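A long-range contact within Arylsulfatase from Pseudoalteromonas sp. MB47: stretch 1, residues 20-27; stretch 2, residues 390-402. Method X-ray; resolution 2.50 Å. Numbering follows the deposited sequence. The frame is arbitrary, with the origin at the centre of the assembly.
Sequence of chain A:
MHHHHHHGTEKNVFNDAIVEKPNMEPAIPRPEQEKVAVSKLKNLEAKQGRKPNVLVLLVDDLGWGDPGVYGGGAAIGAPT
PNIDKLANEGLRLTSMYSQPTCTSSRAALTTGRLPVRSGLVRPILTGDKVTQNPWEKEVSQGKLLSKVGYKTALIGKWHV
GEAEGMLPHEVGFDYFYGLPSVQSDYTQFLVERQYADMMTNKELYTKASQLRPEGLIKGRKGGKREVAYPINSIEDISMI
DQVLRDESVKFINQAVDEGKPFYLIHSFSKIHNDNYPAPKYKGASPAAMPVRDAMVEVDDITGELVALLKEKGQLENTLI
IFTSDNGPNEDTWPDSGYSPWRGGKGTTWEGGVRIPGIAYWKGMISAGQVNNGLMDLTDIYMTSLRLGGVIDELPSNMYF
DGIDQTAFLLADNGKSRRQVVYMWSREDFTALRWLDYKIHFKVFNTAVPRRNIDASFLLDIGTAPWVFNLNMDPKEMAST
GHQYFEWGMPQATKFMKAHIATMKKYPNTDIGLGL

Stretch 1 20-27: EKPNMEPA
Stretch 2 390-402: VIDELPSNMYFDG

Neither stretch carries a long run of regular structure. Residues 20–27 are irregular throughout, with a type I turn from Lys 21 to Met 24 closed by Met 24 N to Lys 21 O (3.0 Å). After Val 390, stretch 2 has a short 3-10 segment, 391–393, passes through a type I turn from Pro 395 to Met 398, and is extended from Met 398 to Phe 400, before Asp 401 turns off at -86/-19. From Asn 23 and Tyr 399 onward the chains run side by side in the same direction: Asn 23 lies beside Tyr 399 (CA to CA, 4.6 Å), Met 24 beside Phe 400 and Glu 25 beside Asp 401 (CA to CA, 5.0 Å each). Met 24 (phi/psi -119/140) and Phe 400 (-115/125) form a single beta bridge. Phe 400 N donates to Asn 23 O (2.9 Å, 161°), and Glu 25 N donates to Phe 400 O (2.9 Å, 145°), so Phe 400 uses both its backbone polar groups on the residues flanking Met 24. Asn 23 O also receives a CA-H contact from Tyr 399 CA at 3.3 Å.

Buried Asn 23 (chi1 p, chi2 -37°) extends this backbone pairing with an amide: ND2 donates to Met 398 O at 3.0 Å and lies 3.1 Å from Pro 395 O. A short side chain with a donor at its tip suits a site lined by carbonyls. The CA-to-CB bond of Lys 21 points toward the other stretch, and its all-t chain carries NZ to Ser 396 OG (chi1 m), a hydrogen bond of 3.2 Å. This long reach lets a charged group meet the hydroxyl of exposed Ser 396.

The CA-to-CB bond of Met 24 points away, yet three m torsions curl its flexible chain back. Met 24 SD comes within 4.0 Å of Leu 394 CD1 (Leu 394 m, t) and 4.1 Å of Phe 400 CB, while Met 24 CE lies 4.2 Å from Ile 391 CG2 (Ile 391 m, t), making a small apolar cluster.

Tyr 399 (chi1 t, chi2 90°) starts sideways, but the end of its side chain comes nearer, and the ring carries OH to Glu 25 OE1, to which it donates at 3.0 Å. Asn 23 O lies over one ring face; the carboxylate oxygen sits at the edge. Tyrosine thus combines an apolar ring with a polar tip. The CA-to-CB bond of Glu 25 (t, p, chi3 16°) points toward the other stretch, its OE1 also 4.4 Å from the like-charged Asp 401 OD1, which is hydrogen-bonded elsewhere in the structure. One water donates to both Glu 25 O (2.6 Å) and Gly 402 O (3.0 Å), linking the backbones past the bridge. The contact buries 581 Å² between the stretches, both sides summed.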

ATOM      1  N   GLU A  20      27.301   7.029  39.578  1.00 30.80           N
ATOM      2  CA  GLU A  20      27.396   7.671  40.898  1.00 27.96           C
ATOM      3  C   GLU A  20      26.948   6.676  41.965  1.00 35.01           C
ATOM      4  O   GLU A  20      27.766   6.172  42.740  1.00 62.36           O
ATOM      5  CB  GLU A  20      26.578   8.963  40.906  1.00 33.88           C
ATOM      6  CG  GLU A  20      27.220  10.078  40.073  1.00 33.32           C
ATOM      7  CD  GLU A  20      26.217  10.896  39.272  1.00 49.34           C
ATOM      8  OE1 GLU A  20      25.463  11.692  39.872  1.00 37.14           O
ATOM      9  OE2 GLU A  20      26.188  10.744  38.031  1.00 59.10           O
ATOM     10  N   LYS A  21      25.647   6.375  42.006  1.00 38.33           N
ATOM     11  CA  LYS A  21      25.118   5.298  42.836  1.00 28.49           C
ATOM     12  C   LYS A  21      24.687   4.139  41.941  1.00 28.29           C
ATOM     13  O   LYS A  21      24.078   4.367  40.890  1.00 27.68           O
ATOM     14  CB  LYS A  21      23.928   5.783  43.672  1.00 28.39           C
ATOM     15  CG  LYS A  21      23.554   4.875  44.842  1.00 45.23           C
ATOM     16  CD  LYS A  21      22.332   5.414  45.592  1.00 44.26           C
ATOM     17  CE  LYS A  21      21.791   4.408  46.613  1.00 40.64           C
ATOM     18  NZ  LYS A  21      20.371   4.695  46.998  1.00 38.04           N
ATOM     19  N   PRO A  22      24.993   2.894  42.311  1.00 28.85           N
ATOM     20  CA  PRO A  22      24.729   1.776  41.389  1.00 28.75           C
ATOM     21  C   PRO A  22      23.296   1.679  40.892  1.00 28.22           C
ATOM     22  O   PRO A  22      23.072   1.183  39.779  1.00 27.92           O
ATOM     23  CB  PRO A  22      25.104   0.541  42.226  1.00 29.56           C
ATOM     24  CG  PRO A  22      26.095   1.042  43.210  1.00 30.08           C
ATOM     25  CD  PRO A  22      25.674   2.447  43.543  1.00 29.68           C
ATOM     26  N   ASN A  23      22.317   2.125  41.676  1.00 28.16           N
ATOM     27  CA  ASN A  23      20.914   1.981  41.320  1.00 27.76           C
ATOM     28  C   ASN A  23      20.346   3.214  40.621  1.00 27.03           C
ATOM     29  O   ASN A  23      19.120   3.358  40.544  1.00 26.74           O
ATOM     30  CB  ASN A  23      20.085   1.681  42.571  1.00 28.19           C
ATOM     31  CG  ASN A  23      19.987   2.877  43.501  1.00 28.19           C
ATOM     32  OD1 ASN A  23      20.946   3.632  43.658  1.00 28.23           O
ATOM     33  ND2 ASN A  23      18.823   3.061  44.112  1.00 28.31           N
ATOM     34  N   MET A  24      21.202   4.100  40.117  1.00 26.78           N
ATOM     35  CA  MET A  24      20.778   5.337  39.477  1.00 26.17           C
ATOM     36  C   MET A  24      21.241   5.350  38.026  1.00 25.80           C
ATOM     37  O   MET A  24      22.360   4.928  37.720  1.00 26.05           O
ATOM     38  CB  MET A  24      21.350   6.565  40.196  1.00 26.27           C
ATOM     39  CG  MET A  24      21.066   6.624  41.683  1.00 28.52           C
ATOM     40  SD  MET A  24      19.420   7.238  42.070  1.00 27.29           S
ATOM     41  CE  MET A  24      19.551   8.948  41.542  1.00 30.87           C
ATOM     42  N   GLU A  25      20.388   5.845  37.139  1.00 25.24           N
ATOM     43  CA  GLU A  25      20.776   5.985  35.745  1.00 24.91           C
ATOM     44  C   GLU A  25      22.067   6.795  35.655  1.00 25.01           C
ATOM     45  O   GLU A  25      22.131   7.908  36.197  1.00 24.96           O
ATOM     46  CB  GLU A  25      19.668   6.673  34.944  1.00 24.34           C
ATOM     47  CG  GLU A  25      19.991   6.868  33.463  1.00 24.02           C
ATOM     48  CD  GLU A  25      20.132   5.558  32.699  1.00 47.61           C
ATOM     49  OE1 GLU A  25      19.702   4.507  33.221  1.00 44.15           O
ATOM     50  OE2 GLU A  25      20.675   5.581  31.574  1.00 52.07           O
ATOM     51  N   PRO A  26      23.110   6.277  35.007  1.00 25.19           N
ATOM     52  CA  PRO A  26      24.341   7.065  34.859  1.00 25.33           C
ATOM     53  C   PRO A  26      24.061   8.396  34.181  1.00 24.88           C
ATOM     54  O   PRO A  26      23.205   8.498  33.301  1.00 27.97           O
ATOM     55  CB  PRO A  26      25.237   6.168  33.996  1.00 25.88           C
ATOM     56  CG  PRO A  26      24.737   4.786  34.249  1.00 25.81           C
ATOM     57  CD  PRO A  26      23.250   4.920  34.444  1.00 25.38           C
ATOM     58  N   ALA A  27      24.796   9.423  34.601  1.00 25.03           N
ATOM     59  CA  ALA A  27      24.620  10.772  34.087  1.00 24.71           C
ATOM     60  C   ALA A  27      25.952  11.325  33.606  1.00 24.95           C
ATOM     61  O   ALA A  27      27.020  10.914  34.067  1.00 25.43           O
ATOM     62  CB  ALA A  27      24.028  11.709  35.153  1.00 24.70           C
ATOM     63  N   VAL A 390      16.613  15.523  48.849  1.00 29.54           N
ATOM     64  CA  VAL A 390      16.069  14.264  49.343  1.00 33.16           C
ATOM     65  C   VAL A 390      16.409  13.090  48.434  1.00 41.55           C
ATOM     66  O   VAL A 390      15.759  12.040  48.500  1.00 44.78           O
ATOM     67  CB  VAL A 390      14.537  14.373  49.515  1.00 27.96           C
ATOM     68  CG1 VAL A 390      14.182  15.433  50.540  1.00 41.43           C
ATOM     69  CG2 VAL A 390      13.874  14.692  48.177  1.00 27.19           C
ATOM     70  N   ILE A 391      17.431  13.244  47.590  1.00 43.54           N
ATOM     71  CA  ILE A 391      17.774  12.153  46.682  1.00 27.28           C
ATOM     72  C   ILE A 391      18.358  10.970  47.448  1.00 27.90           C
ATOM     73  O   ILE A 391      18.165   9.812  47.053  1.00 32.62           O
ATOM     74  CB  ILE A 391      18.735  12.635  45.574  1.00 29.92           C
ATOM     75  CG1 ILE A 391      17.950  13.414  44.512  1.00 39.97           C
ATOM     76  CG2 ILE A 391      19.481  11.457  44.953  1.00 26.91           C
ATOM     77  CD1 ILE A 391      18.691  13.640  43.203  1.00 31.98           C
ATOM     78  N   ASP A 392      19.075  11.224  48.546  1.00 32.99           N
ATOM     79  CA  ASP A 392      19.670  10.139  49.319  1.00 31.54           C
ATOM     80  C   ASP A 392      18.635   9.251  50.003  1.00 29.53           C
ATOM     81  O   ASP A 392      19.020   8.250  50.621  1.00 30.13           O
ATOM     82  CB  ASP A 392      20.632  10.703  50.373  1.00 33.25           C
ATOM     83  CG  ASP A 392      19.918  11.487  51.467  1.00 45.86           C
ATOM     84  OD1 ASP A 392      18.680  11.649  51.394  1.00 47.47           O
ATOM     85  OD2 ASP A 392      20.604  11.942  52.407  1.00 52.57           O
ATOM     86  N   GLU A 393      17.349   9.584  49.913  1.00 29.21           N
ATOM     87  CA  GLU A 393      16.291   8.804  50.539  1.00 29.54           C
ATOM     88  C   GLU A 393      15.722   7.723  49.627  1.00 29.20           C
ATOM     89  O   GLU A 393      14.794   7.017  50.034  1.00 29.48           O
ATOM     90  CB  GLU A 393      15.155   9.734  50.992  1.00 29.46           C
ATOM     91  CG  GLU A 393      15.544  10.709  52.096  1.00 29.96           C
ATOM     92  CD  GLU A 393      15.753  10.026  53.438  1.00 36.76           C
ATOM     93  OE1 GLU A 393      14.941   9.146  53.793  1.00 40.08           O
ATOM     94  OE2 GLU A 393      16.733  10.366  54.136  1.00 48.96           O
ATOM     95  N   LEU A 394      16.249   7.570  48.418  1.00 28.68           N
ATOM     96  CA  LEU A 394      15.681   6.608  47.475  1.00 28.35           C
ATOM     97  C   LEU A 394      16.112   5.192  47.845  1.00 28.95           C
ATOM     98  O   LEU A 394      17.301   4.958  48.088  1.00 29.29           O
ATOM     99  CB  LEU A 394      16.121   6.929  46.051  1.00 27.65           C
ATOM    100  CG  LEU A 394      15.517   8.167  45.388  1.00 27.01           C
ATOM    101  CD1 LEU A 394      16.109   8.352  43.998  1.00 33.75           C
ATOM    102  CD2 LEU A 394      14.006   8.066  45.310  1.00 26.84           C
ATOM    103  N   PRO A 395      15.189   4.229  47.887  1.00 29.13           N
ATOM    104  CA  PRO A 395      15.579   2.858  48.252  1.00 29.77           C
ATOM    105  C   PRO A 395      16.603   2.290  47.280  1.00 29.58           C
ATOM    106  O   PRO A 395      16.530   2.507  46.069  1.00 28.92           O
ATOM    107  CB  PRO A 395      14.255   2.082  48.204  1.00 29.87           C
ATOM    108  CG  PRO A 395      13.337   2.914  47.367  1.00 29.11           C
ATOM    109  CD  PRO A 395      13.747   4.340  47.591  1.00 28.82           C
ATOM    110  N   SER A 396      17.561   1.542  47.828  1.00 30.23           N
ATOM    111  CA  SER A 396      18.698   1.060  47.056  1.00 30.18           C
ATOM    112  C   SER A 396      18.414  -0.220  46.283  1.00 30.21           C
ATOM    113  O   SER A 396      19.236  -0.612  45.446  1.00 30.09           O
ATOM    114  CB  SER A 396      19.891   0.830  47.990  1.00 30.93           C
ATOM    115  OG  SER A 396      20.170   1.997  48.740  1.00 30.99           O
ATOM    116  N   ASN A 397      17.288  -0.880  46.538  1.00 30.42           N
ATOM    117  CA  ASN A 397      16.925  -2.098  45.826  1.00 30.51           C
ATOM    118  C   ASN A 397      16.137  -1.824  44.553  1.00 29.72           C
ATOM    119  O   ASN A 397      15.745  -2.775  43.868  1.00 29.76           O
ATOM    120  CB  ASN A 397      16.112  -3.015  46.746  1.00 31.25           C
ATOM    121  CG  ASN A 397      14.794  -2.397  47.165  1.00 31.08           C
ATOM    122  OD1 ASN A 397      14.765  -1.394  47.878  1.00 31.03           O
ATOM    123  ND2 ASN A 397      13.695  -2.998  46.731  1.00 31.04           N
ATOM    124  N   MET A 398      15.897  -0.558  44.222  1.00 29.05           N
ATOM    125  CA  MET A 398      15.131  -0.175  43.046  1.00 28.32           C
ATOM    126  C   MET A 398      15.988   0.698  42.141  1.00 27.73           C
ATOM    127  O   MET A 398      16.675   1.610  42.612  1.00 27.70           O
ATOM    128  CB  MET A 398      13.853   0.574  43.446  1.00 28.12           C
ATOM    129  CG  MET A 398      12.821  -0.296  44.150  1.00 37.36           C
ATOM    130  SD  MET A 398      11.580   0.648  45.063  1.00 28.68           S
ATOM    131  CE  MET A 398      11.007   1.792  43.809  1.00 35.37           C
ATOM    132  N   TYR A 399      15.950   0.408  40.842  1.00 27.32           N
ATOM    133  CA  TYR A 399      16.672   1.205  39.862  1.00 26.78           C
ATOM    134  C   TYR A 399      15.837   2.417  39.473  1.00 26.16           C
ATOM    135  O   TYR A 399      14.634   2.297  39.220  1.00 25.99           O
ATOM    136  CB  TYR A 399      16.992   0.369  38.625  1.00 26.67           C
ATOM    137  CG  TYR A 399      18.026   0.982  37.709  1.00 26.32           C
ATOM    138  CD1 TYR A 399      19.375   0.709  37.878  1.00 26.67           C
ATOM    139  CD2 TYR A 399      17.656   1.825  36.672  1.00 25.69           C
ATOM    140  CE1 TYR A 399      20.326   1.260  37.046  1.00 26.41           C
ATOM    141  CE2 TYR A 399      18.604   2.381  35.832  1.00 25.43           C
ATOM    142  CZ  TYR A 399      19.938   2.093  36.024  1.00 25.80           C
ATOM    143  OH  TYR A 399      20.891   2.636  35.197  1.00 25.60           O
ATOM    144  N   PHE A 400      16.474   3.583  39.424  1.00 25.88           N
ATOM    145  CA  PHE A 400      15.803   4.834  39.092  1.00 25.36           C
ATOM    146  C   PHE A 400      16.351   5.365  37.777  1.00 24.88           C
ATOM    147  O   PHE A 400      17.563   5.552  37.629  1.00 24.96           O
ATOM    148  CB  PHE A 400      15.976   5.852  40.216  1.00 25.51           C
ATOM    149  CG  PHE A 400      15.100   5.582  41.400  1.00 25.91           C
ATOM    150  CD1 PHE A 400      13.826   6.115  41.466  1.00 25.68           C
ATOM    151  CD2 PHE A 400      15.541   4.777  42.437  1.00 26.56           C
ATOM    152  CE1 PHE A 400      13.012   5.862  42.549  1.00 26.09           C
ATOM    153  CE2 PHE A 400      14.729   4.520  43.522  1.00 26.99           C
ATOM    154  CZ  PHE A 400      13.462   5.062  43.578  1.00 26.75           C
ATOM    155  N   ASP A 401      15.451   5.604  36.826  1.00 24.43           N
ATOM    156  CA  ASP A 401      15.826   6.049  35.493  1.00 24.01           C
ATOM    157  C   ASP A 401      15.992   7.557  35.391  1.00 24.68           C
ATOM    158  O   ASP A 401      16.650   8.032  34.457  1.00 23.47           O
ATOM    159  CB  ASP A 401      14.770   5.585  34.487  1.00 23.75           C
ATOM    160  CG  ASP A 401      14.604   4.079  34.473  1.00 24.10           C
ATOM    161  OD1 ASP A 401      15.508   3.382  33.968  1.00 24.26           O
ATOM    162  OD2 ASP A 401      13.576   3.587  34.984  1.00 24.27           O
ATOM    163  N   GLY A 402      15.425   8.313  36.325  1.00 25.32           N
ATOM    164  CA  GLY A 402      15.512   9.755  36.251  1.00 25.93           C
ATOM    165  C   GLY A 402      16.905  10.263  36.566  1.00 23.69           C
ATOM    166  O   GLY A 402      17.661   9.658  37.327  1.00 24.10           O
TER
HETATM  167  O   HOH W   1      20.592   9.250  37.749  1.00 22.07           O